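Local coordinates for putative lipoprotein YcdA (Bacillus subtilis subsp. subtilis str. 168, PDB 4R4G) that is of unknown function but is probably a membrane-attached lipoprotein, with an Ig-like N-terminal domain joined by a kinked helix to a mixed helix-and-strand C-terminal domain, at residues Lys10-Tyr24 and Val125-Thr139. Residues are numbered along the deposited sequence; the frame is centred on the assembly and turned at random.
Sequences KSSDIAQVKIKDVSY and VTFKIDGKDKKILAT
Tyr24 meets Gly131 and Ile136 with CG anti to its own carbonyl carbon (chi1 -68°), and Phe127 meets Ile19 with the same first torsion (chi1 -52°). This carries the Tyr24 hydroxyl to Gly131 O, and it turns one face of the Phe127 ring to Ile19 and the ring edge to Val17 O and Lys10 N. The contact belongs to the Ig-like beta sandwich of the N-terminal domain. Strands 16-24 and 125-130 lie in different sheets, and their axes come within 8.8 Å. Val17 CG2 meets Val125 CG2 at 3.7 Å. Beside this pair, Ile19 CD1 sits over the Phe127 ring in a CH-pi contact, 3.8 Å from the ring centroid. Lys10 CB and CG pass the ring at CE2, running the opposite way. The rest of the extended Lys10 chain goes on to Thr126 O, to which NZ gives a weak hydrogen bond. Further along, Val22 CG1 reaches tip to tip toward Ile129 CG2. Tyr112 and Tyr108 of strand 107-112 add to this packing at Val17 and Ile129.

Beyond the sandwich core, the chain turns at 130-133 and enters helix 134-139. Asp133 is the N-cap, with a weak bond from Ile136 N. The helix packs on the end of strand 16-24. Ile136 CG2 lies 3.6 Å from Tyr24 CE2, and the two side chains cross at about a right angle. Tyr24 OH donates to Gly131 O at 2.8 Å, and Gly131 O lies in the ring plane. The same hydroxyl accepts from Gly105 N. A phenylalanine here would probably leave Gly131 O and Gly105 N without this shared partner and loosen the hold on the turn. The Tyr24 backbone is held as well: its N donates to Thr139 OG1 at 3.0 Å, with a nearly straight N-H...O angle of 177°.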
# COMPACT_ATOMS: atom_id res chain seq x y z
N LYS A 10 12.53 5.88 33.47
CA LYS A 10 13.53 6.72 34.11
C LYS A 10 12.82 7.89 34.72
O LYS A 10 11.70 8.22 34.33
CB LYS A 10 14.63 7.17 33.13
CG LYS A 10 15.62 6.07 32.76
CD LYS A 10 16.83 6.56 32.00
CE LYS A 10 17.56 5.43 31.30
NZ LYS A 10 19.01 5.70 31.18
N SER A 11 13.45 8.51 35.72
CA SER A 11 12.84 9.62 36.42
C SER A 11 13.84 10.56 37.03
O SER A 11 14.98 10.20 37.32
CB SER A 11 11.92 9.10 37.53
OG SER A 11 12.50 8.00 38.20
N SER A 12 13.39 11.79 37.20
CA SER A 12 14.06 12.85 37.91
C SER A 12 13.16 13.13 39.11
O SER A 12 12.10 12.51 39.24
CB SER A 12 14.28 14.07 37.02
OG SER A 12 13.07 14.77 36.78
N ASP A 13 13.57 14.05 39.98
CA ASP A 13 12.78 14.39 41.16
C ASP A 13 11.47 15.11 40.79
O ASP A 13 10.53 15.11 41.60
CB ASP A 13 13.62 15.23 42.16
CG ASP A 13 14.34 16.47 41.61
OD1 ASP A 13 14.71 16.47 40.40
OD2 ASP A 13 14.60 17.41 42.40
N ILE A 14 11.38 15.69 39.56
CA ILE A 14 10.20 16.46 39.15
C ILE A 14 9.28 15.72 38.16
O ILE A 14 8.09 16.04 38.13
CB ILE A 14 10.55 17.89 38.65
CG1 ILE A 14 11.16 17.91 37.26
CG2 ILE A 14 11.38 18.68 39.68
CD1 ILE A 14 10.98 19.21 36.66
N ALA A 15 9.78 14.73 37.39
CA ALA A 15 8.93 13.96 36.47
C ALA A 15 9.42 12.53 36.27
O ALA A 15 10.60 12.25 36.46
CB ALA A 15 8.83 14.66 35.12
N GLN A 16 8.49 11.62 35.90
CA GLN A 16 8.81 10.22 35.61
C GLN A 16 8.32 9.89 34.21
O GLN A 16 7.13 10.06 33.91
CB GLN A 16 8.22 9.25 36.65
CG GLN A 16 8.59 7.78 36.38
CD GLN A 16 7.69 6.76 37.05
OE1 GLN A 16 8.14 5.98 37.90
NE2 GLN A 16 6.43 6.71 36.63
N VAL A 17 9.22 9.41 33.35
CA VAL A 17 8.86 9.08 31.98
C VAL A 17 8.97 7.58 31.77
O VAL A 17 9.96 6.96 32.16
CB VAL A 17 9.72 9.87 30.96
CG1 VAL A 17 9.26 9.63 29.52
CG2 VAL A 17 9.70 11.36 31.28
N LYS A 18 7.94 7.01 31.15
CA LYS A 18 7.87 5.60 30.82
C LYS A 18 7.62 5.47 29.35
O LYS A 18 6.72 6.12 28.83
CB LYS A 18 6.73 4.90 31.61
CG LYS A 18 6.63 5.28 33.10
CD LYS A 18 5.64 4.39 33.87
CE LYS A 18 4.49 5.18 34.45
NZ LYS A 18 4.11 4.70 35.80
N ILE A 19 8.42 4.65 28.66
CA ILE A 19 8.21 4.40 27.25
C ILE A 19 7.36 3.13 27.13
O ILE A 19 7.85 2.02 27.35
CB ILE A 19 9.53 4.28 26.47
CG1 ILE A 19 10.36 5.56 26.62
CG2 ILE A 19 9.25 3.95 25.02
CD1 ILE A 19 11.59 5.54 25.92
N LYS A 20 6.07 3.31 26.81
CA LYS A 20 5.11 2.23 26.74
C LYS A 20 5.25 1.39 25.46
O LYS A 20 5.09 0.18 25.54
CB LYS A 20 3.67 2.75 26.92
CG LYS A 20 3.46 3.44 28.27
CD LYS A 20 2.02 3.31 28.77
CE LYS A 20 1.93 3.53 30.27
NZ LYS A 20 0.53 3.58 30.77
N ASP A 21 5.56 2.00 24.30
CA ASP A 21 5.70 1.26 23.03
C ASP A 21 6.62 1.99 22.02
O ASP A 21 6.74 3.21 22.09
CB ASP A 21 4.31 1.04 22.40
CG ASP A 21 4.30 0.06 21.24
OD1 ASP A 21 4.43 -1.15 21.49
OD2 ASP A 21 4.19 0.52 20.07
N VAL A 22 7.28 1.24 21.09
CA VAL A 22 8.17 1.77 20.04
C VAL A 22 7.93 0.98 18.75
O VAL A 22 8.17 -0.23 18.71
CB VAL A 22 9.68 1.79 20.41
CG1 VAL A 22 10.53 2.24 19.24
CG2 VAL A 22 9.96 2.67 21.62
N SER A 23 7.49 1.66 17.70
CA SER A 23 7.25 1.01 16.42
C SER A 23 7.59 1.92 15.26
O SER A 23 7.67 3.14 15.42
CB SER A 23 5.79 0.59 16.32
OG SER A 23 4.92 1.70 16.33
N TYR A 24 7.82 1.31 14.10
CA TYR A 24 8.05 2.01 12.84
C TYR A 24 6.71 2.20 12.17
O TYR A 24 5.83 1.31 12.20
CB TYR A 24 8.99 1.22 11.92
CG TYR A 24 10.42 1.12 12.39
CD1 TYR A 24 11.25 2.24 12.40
CD2 TYR A 24 10.97 -0.11 12.74
CE1 TYR A 24 12.59 2.14 12.78
CE2 TYR A 24 12.31 -0.22 13.14
CZ TYR A 24 13.11 0.91 13.16
OH TYR A 24 14.42 0.82 13.54
N VAL A 125 15.69 13.42 31.40
CA VAL A 125 15.89 11.97 31.31
C VAL A 125 16.11 11.61 29.85
O VAL A 125 15.51 12.21 28.96
CB VAL A 125 14.83 11.02 31.96
CG1 VAL A 125 14.93 11.02 33.47
CG2 VAL A 125 13.42 11.32 31.48
N THR A 126 16.99 10.63 29.63
CA THR A 126 17.40 10.19 28.32
C THR A 126 17.24 8.65 28.20
O THR A 126 17.66 7.92 29.09
CB THR A 126 18.83 10.72 28.04
OG1 THR A 126 19.27 10.20 26.79
CG2 THR A 126 19.85 10.32 29.10
N PHE A 127 16.66 8.17 27.09
CA PHE A 127 16.50 6.73 26.83
C PHE A 127 17.18 6.32 25.53
O PHE A 127 17.12 7.05 24.55
CB PHE A 127 15.02 6.33 26.73
CG PHE A 127 14.13 6.74 27.88
CD1 PHE A 127 13.56 8.01 27.92
CD2 PHE A 127 13.81 5.84 28.88
CE1 PHE A 127 12.73 8.39 28.97
CE2 PHE A 127 12.98 6.22 29.95
CZ PHE A 127 12.45 7.49 29.99
N LYS A 128 17.77 5.13 25.51
CA LYS A 128 18.34 4.57 24.29
C LYS A 128 17.32 3.60 23.71
O LYS A 128 16.66 2.87 24.46
CB LYS A 128 19.68 3.90 24.55
CG LYS A 128 20.74 4.87 25.05
CD LYS A 128 22.07 4.22 25.19
CE LYS A 128 23.14 5.17 25.69
NZ LYS A 128 24.39 4.43 26.01
N ILE A 129 17.13 3.68 22.38
CA ILE A 129 16.22 2.83 21.62
C ILE A 129 17.04 2.09 20.55
O ILE A 129 17.67 2.75 19.72
CB ILE A 129 15.08 3.67 21.01
CG1 ILE A 129 14.17 4.26 22.11
CG2 ILE A 129 14.30 2.88 19.97
CD1 ILE A 129 13.23 5.39 21.66
N ASP A 130 17.07 0.75 20.60
CA ASP A 130 17.77 -0.02 19.57
C ASP A 130 16.82 -0.28 18.41
O ASP A 130 15.86 -1.03 18.55
CB ASP A 130 18.34 -1.35 20.12
CG ASP A 130 19.05 -2.20 19.07
OD1 ASP A 130 19.25 -1.72 17.93
OD2 ASP A 130 19.43 -3.35 19.40
N GLY A 131 17.09 0.36 17.27
CA GLY A 131 16.25 0.22 16.09
C GLY A 131 16.40 -1.12 15.40
O GLY A 131 15.53 -1.51 14.62
N LYS A 132 17.54 -1.82 15.68
CA LYS A 132 17.85 -3.14 15.13
C LYS A 132 17.26 -4.26 16.02
O LYS A 132 17.49 -5.43 15.75
CB LYS A 132 19.38 -3.33 14.94
CG LYS A 132 19.83 -3.02 13.51
CD LYS A 132 21.14 -3.74 13.16
CE LYS A 132 21.16 -4.24 11.72
NZ LYS A 132 22.22 -5.27 11.49
N ASP A 133 16.46 -3.89 17.06
CA ASP A 133 15.77 -4.84 17.94
C ASP A 133 14.71 -5.53 17.12
O ASP A 133 13.96 -4.87 16.41
CB ASP A 133 15.15 -4.11 19.15
CG ASP A 133 14.34 -4.98 20.09
OD1 ASP A 133 13.27 -5.47 19.67
OD2 ASP A 133 14.72 -5.08 21.28
N LYS A 134 14.67 -6.88 17.21
CA LYS A 134 13.78 -7.75 16.43
C LYS A 134 12.31 -7.32 16.53
O LYS A 134 11.69 -7.11 15.49
CB LYS A 134 13.95 -9.23 16.85
CG LYS A 134 15.30 -9.85 16.47
CD LYS A 134 15.23 -10.71 15.19
CE LYS A 134 16.48 -11.54 14.96
NZ LYS A 134 16.66 -12.63 15.97
N LYS A 135 11.79 -7.13 17.77
CA LYS A 135 10.41 -6.69 18.04
C LYS A 135 10.07 -5.40 17.23
O LYS A 135 9.14 -5.40 16.42
CB LYS A 135 10.17 -6.46 19.54
CG LYS A 135 10.69 -7.55 20.50
CD LYS A 135 10.61 -7.09 21.96
CE LYS A 135 10.90 -8.15 23.01
NZ LYS A 135 10.79 -7.61 24.40
N ILE A 136 10.89 -4.34 17.43
CA ILE A 136 10.73 -3.03 16.78
C ILE A 136 10.79 -3.17 15.25
O ILE A 136 10.01 -2.51 14.57
CB ILE A 136 11.76 -1.99 17.31
CG1 ILE A 136 11.66 -1.88 18.84
CG2 ILE A 136 11.57 -0.61 16.64
CD1 ILE A 136 12.81 -1.14 19.54
N LEU A 137 11.70 -4.02 14.72
CA LEU A 137 11.88 -4.26 13.28
C LEU A 137 10.66 -4.96 12.64
O LEU A 137 10.40 -4.78 11.45
CB LEU A 137 13.14 -5.10 13.03
CG LEU A 137 14.47 -4.38 13.00
CD1 LEU A 137 15.59 -5.36 13.03
CD2 LEU A 137 14.61 -3.55 11.74
N ALA A 138 9.94 -5.77 13.45
CA ALA A 138 8.74 -6.52 13.04
C ALA A 138 7.66 -5.57 12.51
O ALA A 138 7.03 -5.84 11.48
CB ALA A 138 8.20 -7.31 14.23
N THR A 139 7.50 -4.44 13.22
CA THR A 139 6.51 -3.40 12.94
C THR A 139 6.75 -2.81 11.54
O THR A 139 5.77 -2.55 10.85
CB THR A 139 6.53 -2.36 14.07
OG1 THR A 139 7.77 -1.66 14.05
CG2 THR A 139 6.33 -2.99 15.46